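Long-range contacts in mandelate racemase/muconate lactonizing enzyme (PDB 2OG9), which probably catalyses racemisation or a related reaction starting with proton abstraction next to a carboxylate, as in mandelate racemase and other enolase-superfamily TIM-barrel enzymes: residues G143-S148 with A327-P332; P287-V292 with M318-H323; F344-E349 with L363-S368. All coordinates share one frame; numbering follows the deposited sequence.

Interaction 1: G143-S148 with A327-P332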
ATOM      1  N   GLY A 143      36.783  -7.409  -6.604  1.00 17.88           N
ATOM      2  CA  GLY A 143      36.976  -7.408  -5.166  1.00 18.86           C
ATOM      3  C   GLY A 143      36.250  -8.642  -4.658  1.00 20.17           C
ATOM      4  O   GLY A 143      35.048  -8.773  -4.873  1.00 20.96           O
ATOM      5  N   SER A 144      36.953  -9.555  -3.997  1.00 19.54           N
ATOM      6  CA  SER A 144      36.293 -10.768  -3.525  1.00 20.89           C
ATOM      7  C   SER A 144      36.087 -10.836  -2.019  1.00 19.08           C
ATOM      8  O   SER A 144      36.690 -10.085  -1.258  1.00 18.02           O
ATOM      9  CB  SER A 144      37.071 -12.005  -3.986  1.00 23.21           C
ATOM     10  OG  SER A 144      38.321 -12.084  -3.335  1.00 28.44           O
ATOM     11  N   TYR A 145      35.211 -11.745  -1.603  1.00 19.43           N
ATOM     12  CA  TYR A 145      34.909 -11.960  -0.194  1.00 19.85           C
ATOM     13  C   TYR A 145      35.417 -13.326   0.238  1.00 21.23           C
ATOM     14  O   TYR A 145      35.470 -13.633   1.434  1.00 19.42           O
ATOM     15  CB  TYR A 145      33.399 -11.905   0.030  1.00 20.40           C
ATOM     16  CG  TYR A 145      32.846 -10.510   0.130  1.00 20.27           C
ATOM     17  CD1 TYR A 145      32.813  -9.844   1.352  1.00 23.67           C
ATOM     18  CD2 TYR A 145      32.347  -9.851  -0.997  1.00 23.35           C
ATOM     19  CE1 TYR A 145      32.291  -8.558   1.455  1.00 25.72           C
ATOM     20  CE2 TYR A 145      31.827  -8.563  -0.901  1.00 26.60           C
ATOM     21  CZ  TYR A 145      31.802  -7.927   0.331  1.00 27.07           C
ATOM     22  OH  TYR A 145      31.269  -6.665   0.443  1.00 32.83           O
ATOM     23  N   ARG A 146      35.789 -14.144  -0.741  1.00 20.10           N
ATOM     24  CA  ARG A 146      36.262 -15.496  -0.463  1.00 21.22           C
ATOM     25  C   ARG A 146      37.158 -16.007  -1.586  1.00 21.47           C
ATOM     26  O   ARG A 146      37.058 -15.556  -2.729  1.00 20.31           O
ATOM     27  CB  ARG A 146      35.052 -16.429  -0.303  1.00 20.37           C
ATOM     28  CG  ARG A 146      34.130 -16.487  -1.536  1.00 18.09           C
ATOM     29  CD  ARG A 146      32.774 -17.123  -1.198  1.00 18.95           C
ATOM     30  NE  ARG A 146      32.043 -16.323  -0.214  1.00 17.82           N
ATOM     31  CZ  ARG A 146      31.366 -15.211  -0.498  1.00 19.58           C
ATOM     32  NH1 ARG A 146      31.305 -14.757  -1.747  1.00 18.05           N
ATOM     33  NH2 ARG A 146      30.772 -14.532   0.474  1.00 17.78           N
ATOM     34  N   ASP A 147      38.027 -16.959  -1.265  1.00 21.94           N
ATOM     35  CA  ASP A 147      38.922 -17.515  -2.272  1.00 24.03           C
ATOM     36  C   ASP A 147      38.423 -18.844  -2.833  1.00 21.33           C
ATOM     37  O   ASP A 147      39.064 -19.445  -3.688  1.00 19.28           O
ATOM     38  CB  ASP A 147      40.332 -17.661  -1.696  1.00 29.17           C
ATOM     39  CG  ASP A 147      40.936 -16.321  -1.309  1.00 34.27           C
ATOM     40  OD1 ASP A 147      40.773 -15.351  -2.084  1.00 38.38           O
ATOM     41  OD2 ASP A 147      41.573 -16.233  -0.238  1.00 40.37           O
ATOM     42  N   SER A 148      37.269 -19.294  -2.352  1.00 18.55           N
ATOM     43  CA  SER A 148      36.663 -20.536  -2.832  1.00 19.40           C
ATOM     44  C   SER A 148      35.159 -20.411  -2.600  1.00 17.97           C
ATOM     45  O   SER A 148      34.737 -19.710  -1.688  1.00 18.61           O
ATOM     46  CB  SER A 148      37.226 -21.750  -2.084  1.00 20.37           C
ATOM     47  OG  SER A 148      36.831 -21.749  -0.730  1.00 20.37           O
ATOM     48  N   ALA A 327      32.646 -12.451  -5.552  1.00 15.53           N
ATOM     49  CA  ALA A 327      32.445 -11.037  -5.259  1.00 17.56           C
ATOM     50  C   ALA A 327      31.147 -10.695  -4.518  1.00 17.31           C
ATOM     51  O   ALA A 327      30.930  -9.537  -4.176  1.00 16.78           O
ATOM     52  CB  ALA A 327      32.520 -10.228  -6.565  1.00 18.57           C
ATOM     53  N   TYR A 328      30.291 -11.683  -4.266  1.00 16.40           N
ATOM     54  CA  TYR A 328      29.027 -11.425  -3.560  1.00 17.27           C
ATOM     55  C   TYR A 328      29.264 -11.470  -2.047  1.00 18.34           C
ATOM     56  O   TYR A 328      29.938 -12.368  -1.549  1.00 18.91           O
ATOM     57  CB  TYR A 328      27.978 -12.469  -3.960  1.00 17.62           C
ATOM     58  CG  TYR A 328      26.551 -12.070  -3.636  1.00 16.89           C
ATOM     59  CD1 TYR A 328      25.921 -11.032  -4.329  1.00 18.23           C
ATOM     60  CD2 TYR A 328      25.828 -12.733  -2.644  1.00 18.25           C
ATOM     61  CE1 TYR A 328      24.600 -10.663  -4.038  1.00 16.06           C
ATOM     62  CE2 TYR A 328      24.511 -12.371  -2.346  1.00 16.59           C
ATOM     63  CZ  TYR A 328      23.907 -11.335  -3.047  1.00 17.78           C
ATOM     64  OH  TYR A 328      22.612 -10.966  -2.739  1.00 16.41           O
ATOM     65  N   PRO A 329      28.700 -10.508  -1.298  1.00 20.41           N
ATOM     66  CA  PRO A 329      28.849 -10.416   0.162  1.00 20.63           C
ATOM     67  C   PRO A 329      28.479 -11.665   0.960  1.00 21.00           C
ATOM     68  O   PRO A 329      29.190 -12.038   1.892  1.00 21.85           O
ATOM     69  CB  PRO A 329      27.961  -9.223   0.528  1.00 23.30           C
ATOM     70  CG  PRO A 329      27.979  -8.381  -0.726  1.00 23.49           C
ATOM     71  CD  PRO A 329      27.841  -9.419  -1.803  1.00 22.37           C
ATOM     72  N   ARG A 330      27.366 -12.304   0.610  1.00 21.28           N
ATOM     73  CA  ARG A 330      26.923 -13.498   1.330  1.00 22.21           C
ATOM     74  C   ARG A 330      27.312 -14.793   0.623  1.00 22.68           C
ATOM     75  O   ARG A 330      27.351 -14.847  -0.602  1.00 21.06           O
ATOM     76  CB  ARG A 330      25.407 -13.454   1.537  1.00 24.08           C
ATOM     77  CG  ARG A 330      24.952 -12.440   2.579  1.00 29.28           C
ATOM     78  CD  ARG A 330      23.441 -12.469   2.739  1.00 30.69           C
ATOM     79  NE  ARG A 330      22.761 -11.739   1.677  1.00 32.00           N
ATOM     80  CZ  ARG A 330      22.727 -10.412   1.590  1.00 32.48           C
ATOM     81  NH1 ARG A 330      23.337  -9.672   2.504  1.00 33.78           N
ATOM     82  NH2 ARG A 330      22.079  -9.823   0.595  1.00 30.92           N
ATOM     83  N   GLU A 331      27.583 -15.835   1.407  1.00 22.12           N
ATOM     84  CA  GLU A 331      27.996 -17.131   0.867  1.00 23.14           C
ATOM     85  C   GLU A 331      27.093 -17.690  -0.227  1.00 22.09           C
ATOM     86  O   GLU A 331      25.971 -18.120   0.037  1.00 20.86           O
ATOM     87  CB  GLU A 331      28.107 -18.165   1.998  1.00 26.57           C
ATOM     88  CG  GLU A 331      29.349 -18.023   2.868  1.00 29.80           C
ATOM     89  CD  GLU A 331      30.635 -18.338   2.113  1.00 32.54           C
ATOM     90  OE1 GLU A 331      30.707 -19.418   1.491  1.00 30.33           O
ATOM     91  OE2 GLU A 331      31.575 -17.510   2.151  1.00 35.11           O
ATOM     92  N   PRO A 332      27.581 -17.697  -1.477  1.00 20.15           N
ATOM     93  CA  PRO A 332      26.796 -18.218  -2.597  1.00 19.64           C
ATOM     94  C   PRO A 332      27.059 -19.705  -2.850  1.00 20.53           C
ATOM     95  O   PRO A 332      27.855 -20.341  -2.149  1.00 18.51           O
ATOM     96  CB  PRO A 332      27.267 -17.357  -3.762  1.00 21.82           C
ATOM     97  CG  PRO A 332      28.737 -17.223  -3.466  1.00 24.31           C
ATOM     98  CD  PRO A 332      28.773 -16.970  -1.962  1.00 21.92           C
TER
HETATM   99  O   HOH W   1      31.133 -15.151   3.267  1.00 33.20           O

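Interaction 2: P287-V292 with M318-H323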
ATOM      1  N   PRO A 287      20.780 -15.662 -11.246  1.00 16.73           N
ATOM      2  CA  PRO A 287      21.060 -14.967 -12.501  1.00 17.78           C
ATOM      3  C   PRO A 287      22.108 -15.727 -13.303  1.00 17.72           C
ATOM      4  O   PRO A 287      22.974 -16.394 -12.733  1.00 16.15           O
ATOM      5  CB  PRO A 287      21.551 -13.603 -12.034  1.00 16.75           C
ATOM      6  CG  PRO A 287      22.254 -13.926 -10.753  1.00 18.87           C
ATOM      7  CD  PRO A 287      21.304 -14.909 -10.094  1.00 16.88           C
ATOM      8  N   ASP A 288      22.003 -15.639 -14.623  1.00 15.97           N
ATOM      9  CA  ASP A 288      22.922 -16.294 -15.549  1.00 17.64           C
ATOM     10  C   ASP A 288      23.552 -15.144 -16.336  1.00 17.12           C
ATOM     11  O   ASP A 288      22.896 -14.543 -17.188  1.00 14.96           O
ATOM     12  CB  ASP A 288      22.115 -17.221 -16.470  1.00 18.88           C
ATOM     13  CG  ASP A 288      22.970 -17.928 -17.508  1.00 22.66           C
ATOM     14  OD1 ASP A 288      24.008 -17.372 -17.920  1.00 22.62           O
ATOM     15  OD2 ASP A 288      22.581 -19.036 -17.932  1.00 22.22           O
ATOM     16  N   ALA A 289      24.812 -14.825 -16.042  1.00 16.14           N
ATOM     17  CA  ALA A 289      25.492 -13.715 -16.708  1.00 18.38           C
ATOM     18  C   ALA A 289      25.335 -13.685 -18.234  1.00 20.01           C
ATOM     19  O   ALA A 289      24.817 -12.717 -18.785  1.00 19.78           O
ATOM     20  CB  ALA A 289      26.977 -13.697 -16.322  1.00 18.75           C
ATOM     21  N   PRO A 290      25.783 -14.740 -18.937  1.00 22.21           N
ATOM     22  CA  PRO A 290      25.651 -14.757 -20.400  1.00 22.95           C
ATOM     23  C   PRO A 290      24.210 -14.556 -20.871  1.00 22.53           C
ATOM     24  O   PRO A 290      23.952 -13.878 -21.863  1.00 23.41           O
ATOM     25  CB  PRO A 290      26.180 -16.140 -20.779  1.00 22.77           C
ATOM     26  CG  PRO A 290      27.201 -16.412 -19.723  1.00 25.11           C
ATOM     27  CD  PRO A 290      26.509 -15.931 -18.460  1.00 23.95           C
ATOM     28  N   ARG A 291      23.270 -15.148 -20.149  1.00 21.91           N
ATOM     29  CA  ARG A 291      21.867 -15.049 -20.516  1.00 22.55           C
ATOM     30  C   ARG A 291      21.239 -13.665 -20.302  1.00 20.16           C
ATOM     31  O   ARG A 291      20.323 -13.286 -21.029  1.00 19.13           O
ATOM     32  CB  ARG A 291      21.065 -16.111 -19.758  1.00 24.49           C
ATOM     33  CG  ARG A 291      19.634 -16.258 -20.239  1.00 31.16           C
ATOM     34  CD  ARG A 291      18.967 -17.508 -19.677  1.00 35.50           C
ATOM     35  NE  ARG A 291      19.645 -18.736 -20.088  1.00 38.89           N
ATOM     36  CZ  ARG A 291      19.088 -19.943 -20.040  1.00 40.65           C
ATOM     37  NH1 ARG A 291      17.844 -20.079 -19.600  1.00 42.86           N
ATOM     38  NH2 ARG A 291      19.765 -21.013 -20.437  1.00 41.50           N
ATOM     39  N   VAL A 292      21.728 -12.908 -19.324  1.00 17.79           N
ATOM     40  CA  VAL A 292      21.162 -11.588 -19.049  1.00 18.21           C
ATOM     41  C   VAL A 292      21.877 -10.440 -19.758  1.00 18.24           C
ATOM     42  O   VAL A 292      21.483  -9.283 -19.623  1.00 15.87           O
ATOM     43  CB  VAL A 292      21.125 -11.285 -17.522  1.00 19.38           C
ATOM     44  CG1 VAL A 292      20.321 -12.355 -16.801  1.00 18.52           C
ATOM     45  CG2 VAL A 292      22.533 -11.201 -16.962  1.00 18.70           C
HETATM   46  N   MSE A 318      30.193 -22.014 -14.866  1.00 21.44           N
HETATM   47  CA  MSE A 318      30.978 -21.864 -13.647  1.00 21.23           C
HETATM   48  C   MSE A 318      32.298 -21.137 -13.908  1.00 20.61           C
HETATM   49  O   MSE A 318      32.811 -20.447 -13.027  1.00 18.94           O
HETATM   50  CB  MSE A 318      31.272 -23.235 -13.034  1.00 23.05           C
HETATM   51  CG  MSE A 318      32.036 -24.181 -13.942  1.00 24.72           C
HETATM   52 SE   MSE A 318      32.517 -25.791 -12.963  1.00 32.76          SE
HETATM   53  CE  MSE A 318      33.868 -26.509 -14.188  1.00 29.41           C
ATOM     54  N   GLU A 319      32.837 -21.291 -15.117  1.00 18.67           N
ATOM     55  CA  GLU A 319      34.105 -20.657 -15.484  1.00 20.53           C
ATOM     56  C   GLU A 319      34.032 -19.140 -15.298  1.00 21.16           C
ATOM     57  O   GLU A 319      35.037 -18.474 -15.013  1.00 19.38           O
ATOM     58  CB  GLU A 319      34.471 -20.990 -16.941  1.00 21.47           C
ATOM     59  CG  GLU A 319      34.842 -22.459 -17.205  1.00 23.76           C
ATOM     60  CD  GLU A 319      33.640 -23.387 -17.332  1.00 24.17           C
ATOM     61  OE1 GLU A 319      32.492 -22.902 -17.252  1.00 24.92           O
ATOM     62  OE2 GLU A 319      33.846 -24.608 -17.518  1.00 24.11           O
ATOM     63  N   LEU A 320      32.832 -18.597 -15.466  1.00 19.09           N
ATOM     64  CA  LEU A 320      32.600 -17.167 -15.295  1.00 18.41           C
ATOM     65  C   LEU A 320      31.990 -16.871 -13.924  1.00 17.11           C
ATOM     66  O   LEU A 320      32.444 -15.979 -13.211  1.00 16.36           O
ATOM     67  CB  LEU A 320      31.659 -16.658 -16.392  1.00 22.42           C
ATOM     68  CG  LEU A 320      31.062 -15.256 -16.231  1.00 23.01           C
ATOM     69  CD1 LEU A 320      32.162 -14.215 -16.148  1.00 25.68           C
ATOM     70  CD2 LEU A 320      30.146 -14.966 -17.414  1.00 26.12           C
ATOM     71  N   HIS A 321      30.976 -17.639 -13.543  1.00 17.09           N
ATOM     72  CA  HIS A 321      30.298 -17.394 -12.273  1.00 17.75           C
ATOM     73  C   HIS A 321      31.109 -17.599 -11.002  1.00 17.70           C
ATOM     74  O   HIS A 321      30.785 -17.016  -9.969  1.00 14.49           O
ATOM     75  CB  HIS A 321      29.003 -18.201 -12.215  1.00 18.75           C
ATOM     76  CG  HIS A 321      27.991 -17.760 -13.224  1.00 19.65           C
ATOM     77  ND1 HIS A 321      27.616 -16.441 -13.370  1.00 22.32           N
ATOM     78  CD2 HIS A 321      27.280 -18.456 -14.141  1.00 20.75           C
ATOM     79  CE1 HIS A 321      26.717 -16.344 -14.333  1.00 20.55           C
ATOM     80  NE2 HIS A 321      26.495 -17.553 -14.817  1.00 23.65           N
ATOM     81  N   VAL A 322      32.158 -18.413 -11.057  1.00 17.53           N
ATOM     82  CA  VAL A 322      32.969 -18.606  -9.862  1.00 14.69           C
ATOM     83  C   VAL A 322      33.577 -17.259  -9.462  1.00 14.93           C
ATOM     84  O   VAL A 322      33.726 -16.955  -8.272  1.00 13.85           O
ATOM     85  CB  VAL A 322      34.097 -19.657 -10.085  1.00 16.33           C
ATOM     86  CG1 VAL A 322      35.042 -19.220 -11.194  1.00 16.67           C
ATOM     87  CG2 VAL A 322      34.858 -19.859  -8.792  1.00 18.70           C
ATOM     88  N   HIS A 323      33.921 -16.441 -10.454  1.00 14.83           N
ATOM     89  CA  HIS A 323      34.489 -15.122 -10.182  1.00 13.46           C
ATOM     90  C   HIS A 323      33.427 -14.172  -9.640  1.00 13.78           C
ATOM     91  O   HIS A 323      33.664 -13.436  -8.678  1.00 12.79           O
ATOM     92  CB  HIS A 323      35.081 -14.526 -11.458  1.00 15.99           C
ATOM     93  CG  HIS A 323      36.332 -15.207 -11.914  1.00 19.04           C
ATOM     94  ND1 HIS A 323      37.549 -15.018 -11.295  1.00 21.16           N
ATOM     95  CD2 HIS A 323      36.552 -16.097 -12.910  1.00 19.31           C
ATOM     96  CE1 HIS A 323      38.465 -15.763 -11.889  1.00 19.85           C
ATOM     97  NE2 HIS A 323      37.885 -16.428 -12.873  1.00 19.18           N
TER

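Interaction 3: F344-E349 with L363-S368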
ATOM      1  N   PHE A 344      37.969 -24.932 -23.376  1.00 21.29           N
ATOM      2  CA  PHE A 344      39.095 -24.223 -22.787  1.00 21.53           C
ATOM      3  C   PHE A 344      40.296 -25.092 -22.424  1.00 21.53           C
ATOM      4  O   PHE A 344      40.185 -26.308 -22.306  1.00 20.66           O
ATOM      5  CB  PHE A 344      38.607 -23.490 -21.540  1.00 22.54           C
ATOM      6  CG  PHE A 344      37.315 -22.750 -21.750  1.00 22.65           C
ATOM      7  CD1 PHE A 344      37.244 -21.697 -22.657  1.00 23.77           C
ATOM      8  CD2 PHE A 344      36.164 -23.129 -21.068  1.00 22.35           C
ATOM      9  CE1 PHE A 344      36.039 -21.030 -22.887  1.00 22.56           C
ATOM     10  CE2 PHE A 344      34.952 -22.469 -21.291  1.00 24.66           C
ATOM     11  CZ  PHE A 344      34.891 -21.417 -22.204  1.00 23.13           C
ATOM     12  N   ASN A 345      41.438 -24.439 -22.234  1.00 21.73           N
ATOM     13  CA  ASN A 345      42.675 -25.120 -21.879  1.00 21.90           C
ATOM     14  C   ASN A 345      42.849 -25.158 -20.371  1.00 21.83           C
ATOM     15  O   ASN A 345      43.714 -25.865 -19.863  1.00 24.70           O
ATOM     16  CB  ASN A 345      43.866 -24.392 -22.497  1.00 21.98           C
ATOM     17  CG  ASN A 345      43.804 -24.359 -24.002  1.00 21.70           C
ATOM     18  OD1 ASN A 345      43.977 -23.306 -24.624  1.00 25.11           O
ATOM     19  ND2 ASN A 345      43.558 -25.513 -24.603  1.00 19.63           N
ATOM     20  N   GLU A 346      42.016 -24.405 -19.659  1.00 20.30           N
ATOM     21  CA  GLU A 346      42.091 -24.326 -18.202  1.00 18.68           C
ATOM     22  C   GLU A 346      40.983 -25.127 -17.519  1.00 20.03           C
ATOM     23  O   GLU A 346      39.995 -25.488 -18.150  1.00 19.83           O
ATOM     24  CB  GLU A 346      42.014 -22.865 -17.757  1.00 20.40           C
ATOM     25  CG  GLU A 346      43.108 -21.953 -18.324  1.00 22.16           C
ATOM     26  CD  GLU A 346      42.897 -21.601 -19.785  1.00 23.64           C
ATOM     27  OE1 GLU A 346      41.777 -21.802 -20.302  1.00 21.71           O
ATOM     28  OE2 GLU A 346      43.850 -21.103 -20.421  1.00 24.48           O
ATOM     29  N   ARG A 347      41.144 -25.392 -16.226  1.00 19.96           N
ATOM     30  CA  ARG A 347      40.152 -26.165 -15.481  1.00 22.22           C
ATOM     31  C   ARG A 347      39.914 -25.611 -14.086  1.00 22.32           C
ATOM     32  O   ARG A 347      40.781 -24.959 -13.505  1.00 22.60           O
ATOM     33  CB  ARG A 347      40.602 -27.627 -15.362  1.00 20.94           C
ATOM     34  CG  ARG A 347      40.649 -28.393 -16.673  1.00 21.36           C
ATOM     35  CD  ARG A 347      39.253 -28.757 -17.150  1.00 21.78           C
ATOM     36  NE  ARG A 347      39.257 -29.540 -18.384  1.00 21.86           N
ATOM     37  CZ  ARG A 347      39.488 -29.045 -19.599  1.00 22.45           C
ATOM     38  NH1 ARG A 347      39.739 -27.750 -19.768  1.00 20.69           N
ATOM     39  NH2 ARG A 347      39.454 -29.847 -20.656  1.00 22.69           N
ATOM     40  N   ILE A 348      38.724 -25.878 -13.557  1.00 23.69           N
ATOM     41  CA  ILE A 348      38.355 -25.436 -12.219  1.00 24.62           C
ATOM     42  C   ILE A 348      38.743 -26.545 -11.243  1.00 25.12           C
ATOM     43  O   ILE A 348      38.592 -27.728 -11.547  1.00 23.94           O
ATOM     44  CB  ILE A 348      36.829 -25.199 -12.106  1.00 27.30           C
ATOM     45  CG1 ILE A 348      36.396 -24.086 -13.069  1.00 27.57           C
ATOM     46  CG2 ILE A 348      36.463 -24.860 -10.671  1.00 28.27           C
ATOM     47  CD1 ILE A 348      36.977 -22.725 -12.749  1.00 27.56           C
ATOM     48  N   GLU A 349      39.244 -26.164 -10.077  1.00 24.83           N
ATOM     49  CA  GLU A 349      39.637 -27.146  -9.083  1.00 28.84           C
ATOM     50  C   GLU A 349      38.637 -27.145  -7.939  1.00 28.72           C
ATOM     51  O   GLU A 349      38.181 -26.087  -7.509  1.00 26.05           O
ATOM     52  CB  GLU A 349      41.029 -26.818  -8.548  1.00 32.00           C
ATOM     53  CG  GLU A 349      41.728 -27.993  -7.894  1.00 41.28           C
ATOM     54  CD  GLU A 349      43.164 -27.680  -7.525  1.00 43.40           C
ATOM     55  OE1 GLU A 349      43.854 -27.031  -8.340  1.00 46.22           O
ATOM     56  OE2 GLU A 349      43.603 -28.090  -6.431  1.00 47.18           O
ATOM     57  N   LEU A 363      39.397 -13.772 -16.755  1.00 20.09           N
ATOM     58  CA  LEU A 363      38.568 -14.956 -16.590  1.00 23.64           C
ATOM     59  C   LEU A 363      39.438 -16.190 -16.421  1.00 24.88           C
ATOM     60  O   LEU A 363      39.005 -17.187 -15.848  1.00 27.04           O
ATOM     61  CB  LEU A 363      37.667 -15.166 -17.807  1.00 26.74           C
ATOM     62  CG  LEU A 363      36.401 -14.325 -17.923  1.00 30.26           C
ATOM     63  CD1 LEU A 363      35.613 -14.776 -19.151  1.00 29.84           C
ATOM     64  CD2 LEU A 363      35.563 -14.499 -16.666  1.00 30.97           C
ATOM     65  N   GLY A 364      40.660 -16.121 -16.936  1.00 23.47           N
ATOM     66  CA  GLY A 364      41.571 -17.248 -16.844  1.00 23.21           C
ATOM     67  C   GLY A 364      41.233 -18.329 -17.854  1.00 23.80           C
ATOM     68  O   GLY A 364      41.415 -19.522 -17.590  1.00 23.01           O
ATOM     69  N   LEU A 365      40.742 -17.913 -19.017  1.00 22.47           N
ATOM     70  CA  LEU A 365      40.359 -18.851 -20.065  1.00 22.34           C
ATOM     71  C   LEU A 365      40.989 -18.544 -21.421  1.00 23.12           C
ATOM     72  O   LEU A 365      41.139 -17.379 -21.800  1.00 20.99           O
ATOM     73  CB  LEU A 365      38.833 -18.853 -20.241  1.00 22.03           C
ATOM     74  CG  LEU A 365      37.936 -19.192 -19.046  1.00 22.39           C
ATOM     75  CD1 LEU A 365      36.489 -18.887 -19.421  1.00 22.96           C
ATOM     76  CD2 LEU A 365      38.094 -20.661 -18.650  1.00 20.43           C
ATOM     77  N   THR A 366      41.348 -19.604 -22.139  1.00 21.52           N
ATOM     78  CA  THR A 366      41.903 -19.500 -23.487  1.00 22.74           C
ATOM     79  C   THR A 366      41.233 -20.615 -24.281  1.00 21.56           C
ATOM     80  O   THR A 366      40.955 -21.685 -23.737  1.00 22.19           O
ATOM     81  CB  THR A 366      43.443 -19.687 -23.521  1.00 23.38           C
ATOM     82  OG1 THR A 366      43.795 -20.922 -22.887  1.00 21.04           O
ATOM     83  CG2 THR A 366      44.138 -18.525 -22.821  1.00 22.10           C
ATOM     84  N   LEU A 367      40.962 -20.366 -25.555  1.00 20.27           N
ATOM     85  CA  LEU A 367      40.287 -21.347 -26.396  1.00 21.19           C
ATOM     86  C   LEU A 367      41.142 -22.563 -26.727  1.00 22.40           C
ATOM     87  O   LEU A 367      42.300 -22.429 -27.112  1.00 22.54           O
ATOM     88  CB  LEU A 367      39.830 -20.689 -27.694  1.00 22.19           C
ATOM     89  CG  LEU A 367      38.934 -19.464 -27.507  1.00 23.86           C
ATOM     90  CD1 LEU A 367      38.639 -18.822 -28.864  1.00 23.82           C
ATOM     91  CD2 LEU A 367      37.648 -19.889 -26.819  1.00 23.79           C
ATOM     92  N   SER A 368      40.554 -23.747 -26.586  1.00 21.84           N
ATOM     93  CA  SER A 368      41.266 -24.982 -26.879  1.00 23.96           C
ATOM     94  C   SER A 368      41.354 -25.171 -28.391  1.00 25.49           C
ATOM     95  O   SER A 368      40.702 -24.459 -29.156  1.00 23.74           O
ATOM     96  CB  SER A 368      40.536 -26.173 -26.262  1.00 23.37           C
ATOM     97  OG  SER A 368      39.332 -26.447 -26.962  1.00 22.17           O
TER

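Interaction 1: G143-S148 with A327-P332
Arg146 reaches across to residues 328-332 and spends all three of its guanidinium nitrogens there. NH1 and NH2 both turn end-on toward one acceptor, Tyr328 O, at 2.8 Å from Arg146 NH1 and 3.1 Å from Arg146 NH2, with the oxygen in the plane of the group. Arg146 NE points elsewhere, forming a salt bridge of 2.7 Å to Glu331 OE2. The two flat groups are nearly perpendicular (79° between planes), and NE meets the oxygen from above the carboxylate, 59° out of its plane. A water accepts from Arg146 NH2 and donates to Glu331 OE2, closing a small ring, while a weak bond runs from Arg146 NH2 to Pro329 O. Glu331 OE1 pairs with Arg354, so this carboxylate serves two arginines.

The guanidinium is also layered. Pro332 CD lies 3.4 Å from Arg146 NH1 over one face, and Tyr145 CB covers the opposite face near the rim. With bonds round its edge and carbon above and below, the group has little scope to rotate.

Tyr145 lays its ring against Pro329. Its CG, anti to the carbonyl carbon and beside the backbone N (chi1 -81°), sets the root of the ring on the Pro329 side. Pro329 CA sits over the ring centre, 3.7 Å from the centroid, a CH-pi contact. Ala327 O lies at the ring edge, 3.5 Å from Tyr145 CD2. The hydroxyl makes a weak hydrogen bond with Asp100 of the second subunit. At the start of both loops, Ala327 CB lies 3.4 Å from Gly143 O.

These two loops run into strands 148-152 and 333-335, parallel neighbours, so Arg146 joins the entrances of the first and last strands where the modified TIM barrel of the enolase superfamily closes, at the N-terminal ends of its strands.

Interaction 2: P287-V292 with M318-H323
Leu320 and His321, successive residues on helix 318-326, both reach toward the short turn of helix begun by Ala289. The apolar part is small and compact. Leu320 CD2 lies 3.6 Å from Ala289 CB and 3.9 Å from Pro290 CD, the leucine and proline meeting tip to tip. Leu320 CG is anti to the backbone N (chi1 168°), which carries the branch out toward that pair. Ala289 CB is thus shared, with the leucine methyl and the imidazole of His321 both against it.

The polar neighbourhood centres on the His321 ring, which presents its edge to the start of the turn. Ala289 N lies in the ring plane at that edge, and the Asp288 side chain crosses the histidine at about a right angle. An alanine in place of His321 would probably open a gap beside Ala289 CB and leave Ala289 N without its imidazole neighbour.

One capping bond and one backbone bond hold the turn itself. Asp288 is the N-cap: its OD1 accepts from Arg291 N at 3.2 Å, a fairly straight bond of 163°, and Val292 N donates to Asp288 O at 2.9 Å. A long ion pair, Arg291 NE to Asp288 OD2 at 3.7 Å, adds charge attraction with no N-H aimed at the oxygen. Tyr67 OH bonds to Asp288 OD2 and to Arg291 NH2.

Both segments follow barrel strands, 284-285 and 311-312, at their C-terminal ends, the rim where enolase-superfamily barrels carry their active sites. Helix 295-307 lies alongside, with Phe298 against Pro287 and Ala289 and Ile295 against Leu320, while strand 61-69 contributes Tyr67, packed on Pro290.

Interaction 3: F344-E349 with L363-S368
Glu346 holds Thr366 by two bonds, one to each carboxylate oxygen. They join two loops that flank a two-stranded hairpin in the barrel domain of the enolase fold and that also meet in an isolated beta bridge, Phe344 with Leu367. Thr366 OG1 donates to Glu346 OE2 over a very short 2.5 Å, and Thr366 N donates to Glu346 OE1 at 2.9 Å, meeting that oxygen on its syn side, 34° out of plane. The bend at chi2 (75°) brings Glu346 CD back toward Thr366, and having both oxygens held should keep the group from rotating.

Next to this pair, at the bridge, Asn345 N donates to Thr366 O at 3.2 Å. The same oxygen receives a CA-H...O contact from Phe344 CA and lies at the edge of the Phe344 ring. Within its own loop, Arg347 NH1 bonds to both Phe344 O and Glu346 O, pinning the turn of backbone that presents the glutamate.

Outward lies the packing. Glu346 CG approaches Gly364 O to 3.1 Å. Leu365 crosses the Phe344 side chain obliquely, and beyond it are Glu319 of helix 318-326 and, on the phenylalanine, Phe51 of strand 46-56. Leu365 CD1 stands over the centre of the Phe344 ring, 4.1 Å from its centroid and 12° off the normal, while Leu365 CD2 lies 3.8 Å from Phe344 CG.

In the fold
Following the chain from the N terminus, interaction 1 begins as the chain enters the barrel after helix 138-142 and closes a loop of 178 intervening residues at 327-332, holding the first strand's approach to the last's. Interaction 2 lies wholly within that loop, closing a much shorter one of 25 residues that holds helix 295-307 and strand 311-312. Interaction 3 comes later, in series with both, closing 13 residues round the hairpin 350-356. It packs against helix 318-326, which carries one side of interaction 2: Leu320 meets Leu363 and Glu319 meets Leu365. Interaction 1 does not touch interaction 3; their nearest atoms are about 7 Å apart. No two contacts cross along the chain.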